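Local coordinates for alanine dehydrogenase (Archaeoglobus fulgidus, PDB 1OMO), which catalyses the reversible NAD-dependent oxidative deamination of L-alanine to pyruvate and ammonium, working as a homodimer, at residues 15-21 and 107-111; 54-59 and 293-299; 198-204 and 224-230. Numbering follows the deposited sequence.

Contact 1: 15-21 and 107-111; sequences ISMDEAM and LRTGA. With NAD (nicotinamide-adenine-dinucleotide), chain D.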
loop_
_atom_site.group_PDB
_atom_site.type_symbol
_atom_site.label_atom_id
_atom_site.label_comp_id
_atom_site.label_asym_id
_atom_site.label_seq_id
_atom_site.Cartn_x
_atom_site.Cartn_y
_atom_site.Cartn_z
ATOM N N ILE A 15 4.067 -23.460 -6.004
ATOM C CA ILE A 15 3.770 -23.720 -4.595
ATOM C C ILE A 15 2.817 -24.873 -4.496
ATOM O O ILE A 15 1.935 -25.055 -5.324
ATOM C CB ILE A 15 3.017 -22.594 -3.804
ATOM C CG1 ILE A 15 3.860 -21.365 -3.546
ATOM C CG2 ILE A 15 2.774 -23.084 -2.372
ATOM C CD1 ILE A 15 3.430 -20.690 -2.200
ATOM N N SER A 16 2.989 -25.594 -3.412
ATOM C CA SER A 16 2.201 -26.758 -3.052
ATOM C C SER A 16 1.216 -26.315 -1.970
ATOM O O SER A 16 1.511 -25.387 -1.232
ATOM C CB SER A 16 3.146 -27.804 -2.450
ATOM O OG SER A 16 2.462 -29.005 -2.278
ATOM N N MET A 17 0.075 -26.987 -1.845
ATOM C CA MET A 17 -0.865 -26.620 -0.801
ATOM C C MET A 17 -0.144 -26.894 0.507
ATOM O O MET A 17 -0.315 -26.173 1.475
ATOM C CB MET A 17 -2.140 -27.462 -0.868
ATOM C CG MET A 17 -3.039 -27.335 0.403
ATOM S SD MET A 17 -3.510 -25.642 0.770
ATOM C CE MET A 17 -4.948 -25.352 -0.261
ATOM N N ASP A 18 0.672 -27.942 0.529
ATOM C CA ASP A 18 1.423 -28.259 1.729
ATOM C C ASP A 18 2.437 -27.156 2.009
ATOM O O ASP A 18 2.574 -26.717 3.138
ATOM C CB ASP A 18 2.122 -29.613 1.575
ATOM C CG ASP A 18 1.194 -30.780 1.883
ATOM O OD1 ASP A 18 1.011 -31.646 1.010
ATOM O OD2 ASP A 18 0.650 -30.832 3.006
ATOM N N GLU A 19 3.143 -26.692 0.984
ATOM C CA GLU A 19 4.108 -25.619 1.208
ATOM C C GLU A 19 3.344 -24.406 1.754
ATOM O O GLU A 19 3.763 -23.782 2.717
ATOM C CB GLU A 19 4.812 -25.234 -0.096
ATOM C CG GLU A 19 5.855 -26.228 -0.574
ATOM C CD GLU A 19 6.446 -25.814 -1.906
ATOM O OE1 GLU A 19 5.646 -25.568 -2.851
ATOM O OE2 GLU A 19 7.701 -25.738 -2.001
ATOM N N ALA A 20 2.205 -24.110 1.137
ATOM C CA ALA A 20 1.373 -22.976 1.546
ATOM C C ALA A 20 0.949 -23.135 2.999
ATOM O O ALA A 20 0.966 -22.165 3.757
ATOM C CB ALA A 20 0.123 -22.871 0.636
ATOM N N MET A 21 0.575 -24.358 3.380
ATOM C CA MET A 21 0.154 -24.624 4.753
ATOM C C MET A 21 1.259 -24.429 5.774
ATOM O O MET A 21 1.024 -23.889 6.863
ATOM C CB MET A 21 -0.436 -26.039 4.895
ATOM C CG MET A 21 -1.910 -26.119 4.440
ATOM S SD MET A 21 -2.638 -27.759 4.212
ATOM C CE MET A 21 -3.103 -28.078 5.868
ATOM N N LEU A 107 -5.232 -19.784 -2.444
ATOM C CA LEU A 107 -4.412 -20.852 -1.889
ATOM C C LEU A 107 -4.149 -20.646 -0.408
ATOM O O LEU A 107 -4.423 -21.540 0.395
ATOM C CB LEU A 107 -3.077 -20.928 -2.627
ATOM C CG LEU A 107 -2.401 -22.280 -2.910
ATOM C CD1 LEU A 107 -0.951 -22.204 -2.483
ATOM C CD2 LEU A 107 -3.090 -23.415 -2.246
ATOM N N ARG A 108 -3.634 -19.470 -0.024
ATOM C CA ARG A 108 -3.311 -19.263 1.369
ATOM C C ARG A 108 -4.545 -19.092 2.265
ATOM O O ARG A 108 -4.443 -19.178 3.479
ATOM C CB ARG A 108 -2.324 -18.103 1.541
ATOM C CG ARG A 108 -2.759 -16.721 1.044
ATOM C CD ARG A 108 -3.912 -16.076 1.829
ATOM N NE ARG A 108 -3.903 -14.610 1.701
ATOM C CZ ARG A 108 -4.954 -13.819 1.933
ATOM N NH1 ARG A 108 -6.117 -14.347 2.283
ATOM N NH2 ARG A 108 -4.828 -12.494 1.884
ATOM N N THR A 109 -5.704 -18.848 1.674
ATOM C CA THR A 109 -6.930 -18.730 2.473
ATOM C C THR A 109 -7.305 -20.178 2.716
ATOM O O THR A 109 -7.675 -20.560 3.828
ATOM C CB THR A 109 -8.051 -17.992 1.694
ATOM O OG1 THR A 109 -7.540 -16.711 1.271
ATOM C CG2 THR A 109 -9.287 -17.789 2.596
ATOM N N GLY A 110 -7.166 -20.998 1.685
ATOM C CA GLY A 110 -7.442 -22.400 1.885
ATOM C C GLY A 110 -6.523 -22.954 2.965
ATOM O O GLY A 110 -6.975 -23.615 3.913
ATOM N N ALA A 111 -5.219 -22.678 2.842
ATOM C CA ALA A 111 -4.246 -23.177 3.815
ATOM C C ALA A 111 -4.624 -22.765 5.252
ATOM O O ALA A 111 -4.580 -23.593 6.172
ATOM C CB ALA A 111 -2.831 -22.677 3.459
HETATM P PA NAD D . -17.426 -17.382 -5.629
HETATM O O1A NAD D . -18.385 -16.374 -6.144
HETATM O O2A NAD D . -16.718 -18.309 -6.627
HETATM O O5B NAD D . -17.933 -18.387 -4.420
HETATM C C5B NAD D . -19.106 -18.064 -3.560
HETATM C C4B NAD D . -20.142 -19.197 -3.777
HETATM O O4B NAD D . -21.246 -18.818 -2.841
HETATM C C3B NAD D . -20.888 -19.256 -5.194
HETATM O O3B NAD D . -20.762 -20.602 -5.801
HETATM C C2B NAD D . -22.355 -18.848 -4.914
HETATM O O2B NAD D . -23.359 -19.306 -5.744
HETATM C C1B NAD D . -22.466 -19.235 -3.407
HETATM N N9A NAD D . -23.430 -18.460 -2.681
HETATM C C8A NAD D . -23.767 -17.122 -2.724
HETATM N N7A NAD D . -24.708 -16.790 -1.867
HETATM C C5A NAD D . -25.056 -17.886 -1.204
HETATM C C6A NAD D . -26.027 -18.120 -0.135
HETATM N N6A NAD D . -26.784 -17.162 0.334
HETATM N N1A NAD D . -26.088 -19.428 0.316
HETATM C C2A NAD D . -25.323 -20.436 -0.166
HETATM N N3A NAD D . -24.378 -20.257 -1.200
HETATM C C4A NAD D . -24.269 -18.960 -1.674
HETATM O O3 NAD D . -16.222 -16.845 -4.613
HETATM P PN NAD D . -14.890 -17.556 -3.834
HETATM O O1N NAD D . -15.012 -19.049 -4.001
HETATM O O2N NAD D . -13.638 -16.796 -4.222
HETATM O O5D NAD D . -15.337 -17.158 -2.258
HETATM C C5D NAD D . -15.840 -15.669 -2.233
HETATM C C4D NAD D . -16.065 -15.168 -0.844
HETATM O O4D NAD D . -14.756 -15.375 -0.070
HETATM C C3D NAD D . -16.346 -13.637 -0.721
HETATM O O3D NAD D . -17.077 -13.311 0.476
HETATM C C2D NAD D . -14.913 -13.096 -0.723
HETATM O O2D NAD D . -14.809 -11.724 -0.528
HETATM C C1D NAD D . -14.240 -14.055 0.370
HETATM N N1N NAD D . -12.757 -14.306 0.358
HETATM C C2N NAD D . -12.154 -14.118 1.677
HETATM C C3N NAD D . -10.777 -14.540 1.751
HETATM C C7N NAD D . -10.105 -14.312 3.235
HETATM O O7N NAD D . -8.848 -14.196 3.306
HETATM N N7N NAD D . -10.939 -14.278 4.323
HETATM C C4N NAD D . -10.007 -15.108 0.708
HETATM C C5N NAD D . -10.737 -15.240 -0.542
HETATM C C6N NAD D . -12.077 -14.852 -0.707
#
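Leu107 lies over the first turn of helix 17-32 and fills the space between Ile15, Met17 and Ala20. Its CD1 is 3.4 Å from Ala20 CB and 3.8 Å from Ile15 CG2, while its CD2 meets Met17 CE at 3.3 Å, a very tight approach. One turn on, Ala111 takes over: its CB is 3.7 Å from Met21 CG and 4.1 Å from Ala20 CB. Met17 spans both turns, because its SD also lies 4.1 Å from Ala111 CB. Small residues, Ala20 and Ala111, face each other where the two helical segments cross at -68° with their axes 8.8 Å apart. Ser16 holds the N-cap position of its helix, and its N donates to Glu19 OE1 at 2.7 Å.

This part of helix 102-120 is two-faced: the end of Arg108 leads away from 15-21, the CA-to-CB bond of Thr109 points away from it, and both residues belong to the NAD pocket. There Arg108 NH1 donates a 2.9 Å hydrogen bond to the carboxamide oxygen NAD O7N and Thr109 OG1 sits 3.0 Å from NAD C4N, the nicotinamide carbon that exchanges hydride. Arg108 also forms a salt bridge with Asp297. No hydrogen bond joins the two segments, so the helix that presents Arg108 and Thr109 to the nicotinamide is backed here by close apolar packing.

Contact 2: 54-59 and 293-299; sequences MPAHLM and LAIQDVA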
loop_
_atom_site.group_PDB
_atom_site.type_symbol
_atom_site.label_atom_id
_atom_site.label_comp_id
_atom_site.label_asym_id
_atom_site.label_seq_id
_atom_site.Cartn_x
_atom_site.Cartn_y
_atom_site.Cartn_z
ATOM N N MET A 54 -1.938 -4.370 1.096
ATOM C CA MET A 54 -1.670 -5.236 2.240
ATOM C C MET A 54 -0.162 -5.479 2.376
ATOM O O MET A 54 0.352 -6.435 1.829
ATOM C CB MET A 54 -2.411 -6.574 2.048
ATOM C CG MET A 54 -3.922 -6.424 1.823
ATOM S SD MET A 54 -4.841 -7.956 1.536
ATOM C CE MET A 54 -4.221 -8.991 2.884
ATOM N N PRO A 55 0.563 -4.606 3.092
ATOM C CA PRO A 55 2.020 -4.785 3.253
ATOM C C PRO A 55 2.390 -5.605 4.470
ATOM O O PRO A 55 1.665 -5.611 5.444
ATOM C CB PRO A 55 2.532 -3.348 3.375
ATOM C CG PRO A 55 1.435 -2.709 4.160
ATOM C CD PRO A 55 0.147 -3.271 3.566
ATOM N N ALA A 56 3.520 -6.295 4.412
ATOM C CA ALA A 56 3.980 -7.105 5.539
ATOM C C ALA A 56 5.461 -7.452 5.466
ATOM O O ALA A 56 6.043 -7.518 4.398
ATOM C CB ALA A 56 3.162 -8.389 5.641
ATOM N N HIS A 57 6.053 -7.712 6.616
ATOM C CA HIS A 57 7.446 -8.073 6.707
ATOM C C HIS A 57 7.619 -9.250 7.677
ATOM O O HIS A 57 7.150 -9.179 8.841
ATOM C CB HIS A 57 8.231 -6.870 7.229
ATOM C CG HIS A 57 9.669 -7.156 7.529
ATOM N ND1 HIS A 57 10.379 -6.455 8.480
ATOM C CD2 HIS A 57 10.537 -8.049 7.001
ATOM C CE1 HIS A 57 11.618 -6.909 8.529
ATOM N NE2 HIS A 57 11.740 -7.878 7.642
ATOM N N LEU A 58 8.266 -10.321 7.195
ATOM C CA LEU A 58 8.583 -11.504 8.021
ATOM C C LEU A 58 9.343 -12.535 7.194
ATOM O O LEU A 58 9.443 -12.420 5.964
ATOM C CB LEU A 58 7.328 -12.173 8.590
ATOM C CG LEU A 58 6.624 -13.106 7.600
ATOM C CD1 LEU A 58 5.542 -13.963 8.311
ATOM C CD2 LEU A 58 6.016 -12.247 6.501
ATOM N N MET A 59 9.880 -13.543 7.873
ATOM C CA MET A 59 10.607 -14.602 7.203
ATOM C C MET A 59 11.694 -14.080 6.287
ATOM O O MET A 59 12.082 -14.753 5.345
ATOM C CB MET A 59 9.637 -15.467 6.393
ATOM C CG MET A 59 8.458 -15.944 7.206
ATOM S SD MET A 59 7.309 -16.837 6.200
ATOM C CE MET A 59 6.635 -17.968 7.385
ATOM N N LEU A 293 -4.650 -12.134 5.880
ATOM C CA LEU A 293 -3.648 -11.200 6.397
ATOM C C LEU A 293 -2.442 -11.023 5.478
ATOM O O LEU A 293 -2.013 -11.975 4.825
ATOM C CB LEU A 293 -3.171 -11.683 7.765
ATOM C CG LEU A 293 -4.158 -12.388 8.714
ATOM C CD1 LEU A 293 -3.373 -12.889 9.949
ATOM C CD2 LEU A 293 -5.263 -11.471 9.129
ATOM N N ALA A 294 -1.875 -9.818 5.432
ATOM C CA ALA A 294 -0.709 -9.601 4.573
ATOM C C ALA A 294 0.439 -10.568 4.924
ATOM O O ALA A 294 1.173 -11.005 4.042
ATOM C CB ALA A 294 -0.226 -8.129 4.639
ATOM N N ILE A 295 0.596 -10.937 6.183
ATOM C CA ILE A 295 1.691 -11.858 6.489
ATOM C C ILE A 295 1.534 -13.187 5.744
ATOM O O ILE A 295 2.533 -13.808 5.407
ATOM C CB ILE A 295 1.882 -12.098 8.019
ATOM C CG1 ILE A 295 0.591 -12.630 8.660
ATOM C CG2 ILE A 295 2.316 -10.816 8.681
ATOM C CD1 ILE A 295 0.764 -13.193 10.061
ATOM N N GLN A 296 0.303 -13.586 5.429
ATOM C CA GLN A 296 0.076 -14.836 4.677
ATOM C C GLN A 296 0.502 -14.664 3.205
ATOM O O GLN A 296 1.090 -15.574 2.602
ATOM C CB GLN A 296 -1.412 -15.299 4.742
ATOM C CG GLN A 296 -1.924 -15.572 6.171
ATOM C CD GLN A 296 -3.470 -15.769 6.311
ATOM O OE1 GLN A 296 -4.261 -14.952 5.864
ATOM N NE2 GLN A 296 -3.869 -16.847 6.974
ATOM N N ASP A 297 0.223 -13.498 2.632
ATOM C CA ASP A 297 0.586 -13.246 1.235
ATOM C C ASP A 297 2.125 -13.146 1.088
ATOM O O ASP A 297 2.693 -13.686 0.160
ATOM C CB ASP A 297 -0.107 -11.968 0.742
ATOM C CG ASP A 297 -1.607 -12.067 0.807
ATOM O OD1 ASP A 297 -2.127 -13.074 0.305
ATOM O OD2 ASP A 297 -2.279 -11.148 1.351
ATOM N N VAL A 298 2.804 -12.471 2.012
ATOM C CA VAL A 298 4.270 -12.394 1.907
ATOM C C VAL A 298 4.942 -13.762 2.134
ATOM O O VAL A 298 5.802 -14.185 1.330
ATOM C CB VAL A 298 4.865 -11.353 2.878
ATOM C CG1 VAL A 298 6.399 -11.346 2.753
ATOM C CG2 VAL A 298 4.320 -9.956 2.529
ATOM N N ALA A 299 4.533 -14.462 3.196
ATOM C CA ALA A 299 5.076 -15.794 3.507
ATOM C C ALA A 299 4.970 -16.667 2.264
ATOM O O ALA A 299 5.945 -17.256 1.785
ATOM C CB ALA A 299 4.290 -16.439 4.656
#
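Strand 54-58 runs across the first turns of helix 294-311 at 64°, the short axes coming within 7.0 Å. The CA atoms of Met54 and Ala294 are nearest neighbours at 5.0 Å, those of Ala56 and Ile295 at 5.4 Å. Met54, Ala56 and Leu58 point their CA-to-CB bonds at the helix, whereas Pro55 and His57 point away, and both of these pack against the second subunit. Ala56 CB sits in the middle of the contact, 3.5 Å from Ala294 CB and 3.7 Å from Val298 CG2. Leu58 continues the row, with CD2 3.9 Å from Val298 CG1, and Met59 SD ends it 3.4 Å from Ala299 CB. At the other end Met54 CE reaches Asp297 OD2 at 3.3 Å. That carboxylate has its charged partners elsewhere, in salt bridges to Arg108 and to Lys65, the inferred proton donor/acceptor. With no hydrogen bond between strand and helix, the join rests mainly on apolar packing, and its Met54 end borders the charged group of Asp297, Arg108 and Lys65.

Contact 3: 198-204 and 224-230; sequences RKPVVKA and QELDVEI. With NA (sodium ion), chain C; NAD (nicotinamide-adenine-dinucleotide), chain D.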
loop_
_atom_site.group_PDB
_atom_site.type_symbol
_atom_site.label_atom_id
_atom_site.label_comp_id
_atom_site.label_asym_id
_atom_site.label_seq_id
_atom_site.Cartn_x
_atom_site.Cartn_y
_atom_site.Cartn_z
ATOM N N ARG A 198 -24.806 -11.216 3.058
ATOM C CA ARG A 198 -24.827 -10.100 3.999
ATOM C C ARG A 198 -25.891 -10.339 5.085
ATOM O O ARG A 198 -26.153 -9.474 5.897
ATOM C CB ARG A 198 -25.075 -8.769 3.265
ATOM C CG ARG A 198 -24.095 -8.551 2.079
ATOM C CD ARG A 198 -24.148 -7.131 1.500
ATOM N NE ARG A 198 -23.537 -6.165 2.411
ATOM C CZ ARG A 198 -22.282 -5.747 2.313
ATOM N NH1 ARG A 198 -21.810 -4.885 3.197
ATOM N NH2 ARG A 198 -21.514 -6.162 1.306
ATOM N N LYS A 199 -26.505 -11.523 5.071
ATOM C CA LYS A 199 -27.490 -11.936 6.073
ATOM C C LYS A 199 -27.188 -13.384 6.423
ATOM O O LYS A 199 -26.625 -14.126 5.618
ATOM C CB LYS A 199 -28.926 -11.827 5.563
ATOM C CG LYS A 199 -29.243 -12.690 4.366
ATOM C CD LYS A 199 -30.734 -12.571 4.013
ATOM C CE LYS A 199 -31.113 -13.449 2.833
ATOM N NZ LYS A 199 -32.288 -14.338 3.169
ATOM N N PRO A 200 -27.567 -13.807 7.629
ATOM C CA PRO A 200 -27.311 -15.185 8.067
ATOM C C PRO A 200 -27.725 -16.271 7.092
ATOM O O PRO A 200 -28.832 -16.263 6.561
ATOM C CB PRO A 200 -28.072 -15.278 9.392
ATOM C CG PRO A 200 -27.982 -13.845 9.919
ATOM C CD PRO A 200 -28.269 -13.033 8.671
ATOM N N VAL A 201 -26.808 -17.193 6.843
ATOM C CA VAL A 201 -27.074 -18.322 5.968
ATOM C C VAL A 201 -27.108 -19.626 6.789
ATOM O O VAL A 201 -27.503 -20.677 6.302
ATOM C CB VAL A 201 -25.998 -18.435 4.881
ATOM C CG1 VAL A 201 -26.004 -19.837 4.334
ATOM C CG2 VAL A 201 -26.267 -17.410 3.755
ATOM N N VAL A 202 -26.673 -19.552 8.036
ATOM C CA VAL A 202 -26.659 -20.723 8.898
ATOM C C VAL A 202 -27.408 -20.375 10.172
ATOM O O VAL A 202 -27.115 -19.364 10.814
ATOM C CB VAL A 202 -25.198 -21.163 9.259
ATOM C CG1 VAL A 202 -25.210 -22.291 10.306
ATOM C CG2 VAL A 202 -24.500 -21.632 8.019
ATOM N N LYS A 203 -28.371 -21.212 10.533
ATOM C CA LYS A 203 -29.153 -20.981 11.748
ATOM C C LYS A 203 -28.507 -21.618 12.959
ATOM O O LYS A 203 -27.935 -22.691 12.856
ATOM C CB LYS A 203 -30.577 -21.526 11.572
ATOM C CG LYS A 203 -31.449 -20.616 10.734
ATOM C CD LYS A 203 -32.873 -21.158 10.461
ATOM C CE LYS A 203 -33.714 -20.031 9.827
ATOM N NZ LYS A 203 -35.009 -20.418 9.166
ATOM N N ALA A 204 -28.598 -20.966 14.110
ATOM C CA ALA A 204 -28.010 -21.530 15.324
ATOM C C ALA A 204 -28.539 -22.928 15.632
ATOM O O ALA A 204 -27.774 -23.845 15.885
ATOM C CB ALA A 204 -28.242 -20.605 16.530
ATOM N N GLN A 224 -21.783 -10.928 6.564
ATOM C CA GLN A 224 -22.128 -11.752 7.722
ATOM C C GLN A 224 -22.793 -13.068 7.299
ATOM O O GLN A 224 -23.807 -13.034 6.600
ATOM C CB GLN A 224 -23.093 -10.976 8.598
ATOM C CG GLN A 224 -23.778 -11.805 9.691
ATOM C CD GLN A 224 -24.970 -11.061 10.294
ATOM O OE1 GLN A 224 -25.938 -10.747 9.595
ATOM N NE2 GLN A 224 -24.897 -10.765 11.573
ATOM N N GLU A 225 -22.258 -14.216 7.718
ATOM C CA GLU A 225 -22.861 -15.503 7.327
ATOM C C GLU A 225 -23.521 -16.306 8.447
ATOM O O GLU A 225 -24.300 -17.247 8.179
ATOM C CB GLU A 225 -21.832 -16.434 6.694
ATOM C CG GLU A 225 -21.032 -15.859 5.572
ATOM C CD GLU A 225 -20.028 -16.880 5.049
ATOM O OE1 GLU A 225 -18.897 -16.950 5.573
ATOM O OE2 GLU A 225 -20.380 -17.635 4.130
ATOM N N LEU A 226 -23.217 -15.948 9.690
ATOM C CA LEU A 226 -23.723 -16.703 10.816
ATOM C C LEU A 226 -24.729 -16.018 11.685
ATOM O O LEU A 226 -24.595 -14.836 11.986
ATOM C CB LEU A 226 -22.551 -17.144 11.702
ATOM C CG LEU A 226 -21.912 -18.527 11.480
ATOM C CD1 LEU A 226 -21.752 -18.834 10.026
ATOM C CD2 LEU A 226 -20.584 -18.593 12.201
ATOM N N ASP A 227 -25.741 -16.802 12.063
ATOM C CA ASP A 227 -26.788 -16.401 12.992
ATOM C C ASP A 227 -25.936 -15.895 14.128
ATOM O O ASP A 227 -25.052 -16.597 14.571
ATOM C CB ASP A 227 -27.564 -17.653 13.492
ATOM C CG ASP A 227 -28.742 -17.317 14.444
ATOM O OD1 ASP A 227 -28.757 -16.238 15.064
ATOM O OD2 ASP A 227 -29.658 -18.155 14.585
ATOM N N VAL A 228 -26.193 -14.695 14.612
ATOM C CA VAL A 228 -25.406 -14.171 15.710
ATOM C C VAL A 228 -25.491 -15.063 16.961
ATOM O O VAL A 228 -24.556 -15.096 17.765
ATOM C CB VAL A 228 -25.838 -12.735 16.023
ATOM C CG1 VAL A 228 -25.194 -12.264 17.269
ATOM C CG2 VAL A 228 -25.402 -11.814 14.885
ATOM N N GLU A 229 -26.584 -15.809 17.135
ATOM C CA GLU A 229 -26.704 -16.670 18.321
ATOM C C GLU A 229 -25.613 -17.752 18.343
ATOM O O GLU A 229 -25.325 -18.321 19.395
ATOM C CB GLU A 229 -28.087 -17.349 18.380
ATOM C CG GLU A 229 -29.281 -16.420 18.717
ATOM C CD GLU A 229 -29.242 -15.853 20.144
ATOM O OE1 GLU A 229 -28.875 -16.597 21.071
ATOM O OE2 GLU A 229 -29.604 -14.671 20.350
ATOM N N ILE A 230 -25.039 -18.064 17.182
ATOM C CA ILE A 230 -23.964 -19.054 17.118
ATOM C C ILE A 230 -22.739 -18.401 17.751
ATOM O O ILE A 230 -22.021 -19.035 18.506
ATOM C CB ILE A 230 -23.602 -19.434 15.642
ATOM C CG1 ILE A 230 -24.810 -20.052 14.947
ATOM C CG2 ILE A 230 -22.443 -20.402 15.597
ATOM C CD1 ILE A 230 -24.610 -20.291 13.434
HETATM NA NA NA C . -17.946 -15.514 7.272
HETATM P PA NAD D . -17.426 -17.382 -5.629
HETATM O O1A NAD D . -18.385 -16.374 -6.144
HETATM O O2A NAD D . -16.718 -18.309 -6.627
HETATM O O5B NAD D . -17.933 -18.387 -4.420
HETATM C C5B NAD D . -19.106 -18.064 -3.560
HETATM C C4B NAD D . -20.142 -19.197 -3.777
HETATM O O4B NAD D . -21.246 -18.818 -2.841
HETATM C C3B NAD D . -20.888 -19.256 -5.194
HETATM O O3B NAD D . -20.762 -20.602 -5.801
HETATM C C2B NAD D . -22.355 -18.848 -4.914
HETATM O O2B NAD D . -23.359 -19.306 -5.744
HETATM C C1B NAD D . -22.466 -19.235 -3.407
HETATM N N9A NAD D . -23.430 -18.460 -2.681
HETATM C C8A NAD D . -23.767 -17.122 -2.724
HETATM N N7A NAD D . -24.708 -16.790 -1.867
HETATM C C5A NAD D . -25.056 -17.886 -1.204
HETATM C C6A NAD D . -26.027 -18.120 -0.135
HETATM N N6A NAD D . -26.784 -17.162 0.334
HETATM N N1A NAD D . -26.088 -19.428 0.316
HETATM C C2A NAD D . -25.323 -20.436 -0.166
HETATM N N3A NAD D . -24.378 -20.257 -1.200
HETATM C C4A NAD D . -24.269 -18.960 -1.674
HETATM O O3 NAD D . -16.222 -16.845 -4.613
HETATM P PN NAD D . -14.890 -17.556 -3.834
HETATM O O1N NAD D . -15.012 -19.049 -4.001
HETATM O O2N NAD D . -13.638 -16.796 -4.222
HETATM O O5D NAD D . -15.337 -17.158 -2.258
HETATM C C5D NAD D . -15.840 -15.669 -2.233
HETATM C C4D NAD D . -16.065 -15.168 -0.844
HETATM O O4D NAD D . -14.756 -15.375 -0.070
HETATM C C3D NAD D . -16.346 -13.637 -0.721
HETATM O O3D NAD D . -17.077 -13.311 0.476
HETATM C C2D NAD D . -14.913 -13.096 -0.723
HETATM O O2D NAD D . -14.809 -11.724 -0.528
HETATM C C1D NAD D . -14.240 -14.055 0.370
HETATM N N1N NAD D . -12.757 -14.306 0.358
HETATM C C2N NAD D . -12.154 -14.118 1.677
HETATM C C3N NAD D . -10.777 -14.540 1.751
HETATM C C7N NAD D . -10.105 -14.312 3.235
HETATM O O7N NAD D . -8.848 -14.196 3.306
HETATM N N7N NAD D . -10.939 -14.278 4.323
HETATM C C4N NAD D . -10.007 -15.108 0.708
HETATM C C5N NAD D . -10.737 -15.240 -0.542
HETATM C C6N NAD D . -12.077 -14.852 -0.707
#
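Glu225 O is the main backbone acceptor, taking a 2.8 Å hydrogen bond from Val201 N and a weak one of 3.3 Å from Val202 N. Asp227 N answers by donating to Val202 O at 3.2 Å, so a single beta bridge forms between Val202 and Leu226. The Asp227 side chain then ties both segments together: OD2 accepts from Ala204 N at 3.0 Å, while OD1 accepts from Glu229 N, also at 3.0 Å, and caps the short helix that follows.

Glu225 points its CA-to-CB bond away from 198-204. Its OE1 binds the sodium ion at 2.4 Å, with Ala218 and Glu249 completing the protein ligands, and its OE2 accepts from the backbone of Thr195.

Packing surrounds this polar core. Pro200 lies against the other segment with CD 3.4 Å from Gln224 OE1 and CB 3.9 Å from Asp227 N. Beyond the bridge, Ile230 closes the end, its CG1 3.8 Å from Ala204 CB and its CD1 3.8 Å from Val202 CG1. Val202 and Leu226 meet more loosely, CB to CD1 4.2 Å, and both also touch Thr193 in strand 190-193. On the cofactor side, Val201 CG2 comes within 3.5 Å of NAD N6A, the amino nitrogen of the adenine. The two segments follow neighbouring parallel strands, 190-193 and 212-215, of the Rossmann-fold NAD domain; such loops, beyond the strands' C-terminal ends, are where this fold builds its dinucleotide site, and here 198-204 places Val201 beside the adenine while 224-230 supplies Glu225 to the sodium ion.

In the fold
Contacts 1 and 2 adjoin, their centres 14 Å apart, and meet in the salt bridge from Arg108 NE to Asp297 OD1 at 2.7 Å; Met54 CE also packs 3.7 Å from Arg108 NH2. Contact 1 touches the nicotinamide end of NAD through Arg108 and Thr109, while contact 2 keeps back, the Met54 side chain about 7 Å from NAD, with Lys65 close to the Asp297 carboxylate. Contact 3 stands apart, about 28 Å from contact 1 and 30 Å from contact 2 between centres. Contacts 1 and 3 both touch NAD, their nearest atoms about 10 Å apart. Along the chain, contact 3 is nested inside the loop closed by contact 2, whereas the segments of contacts 1 and 2 alternate.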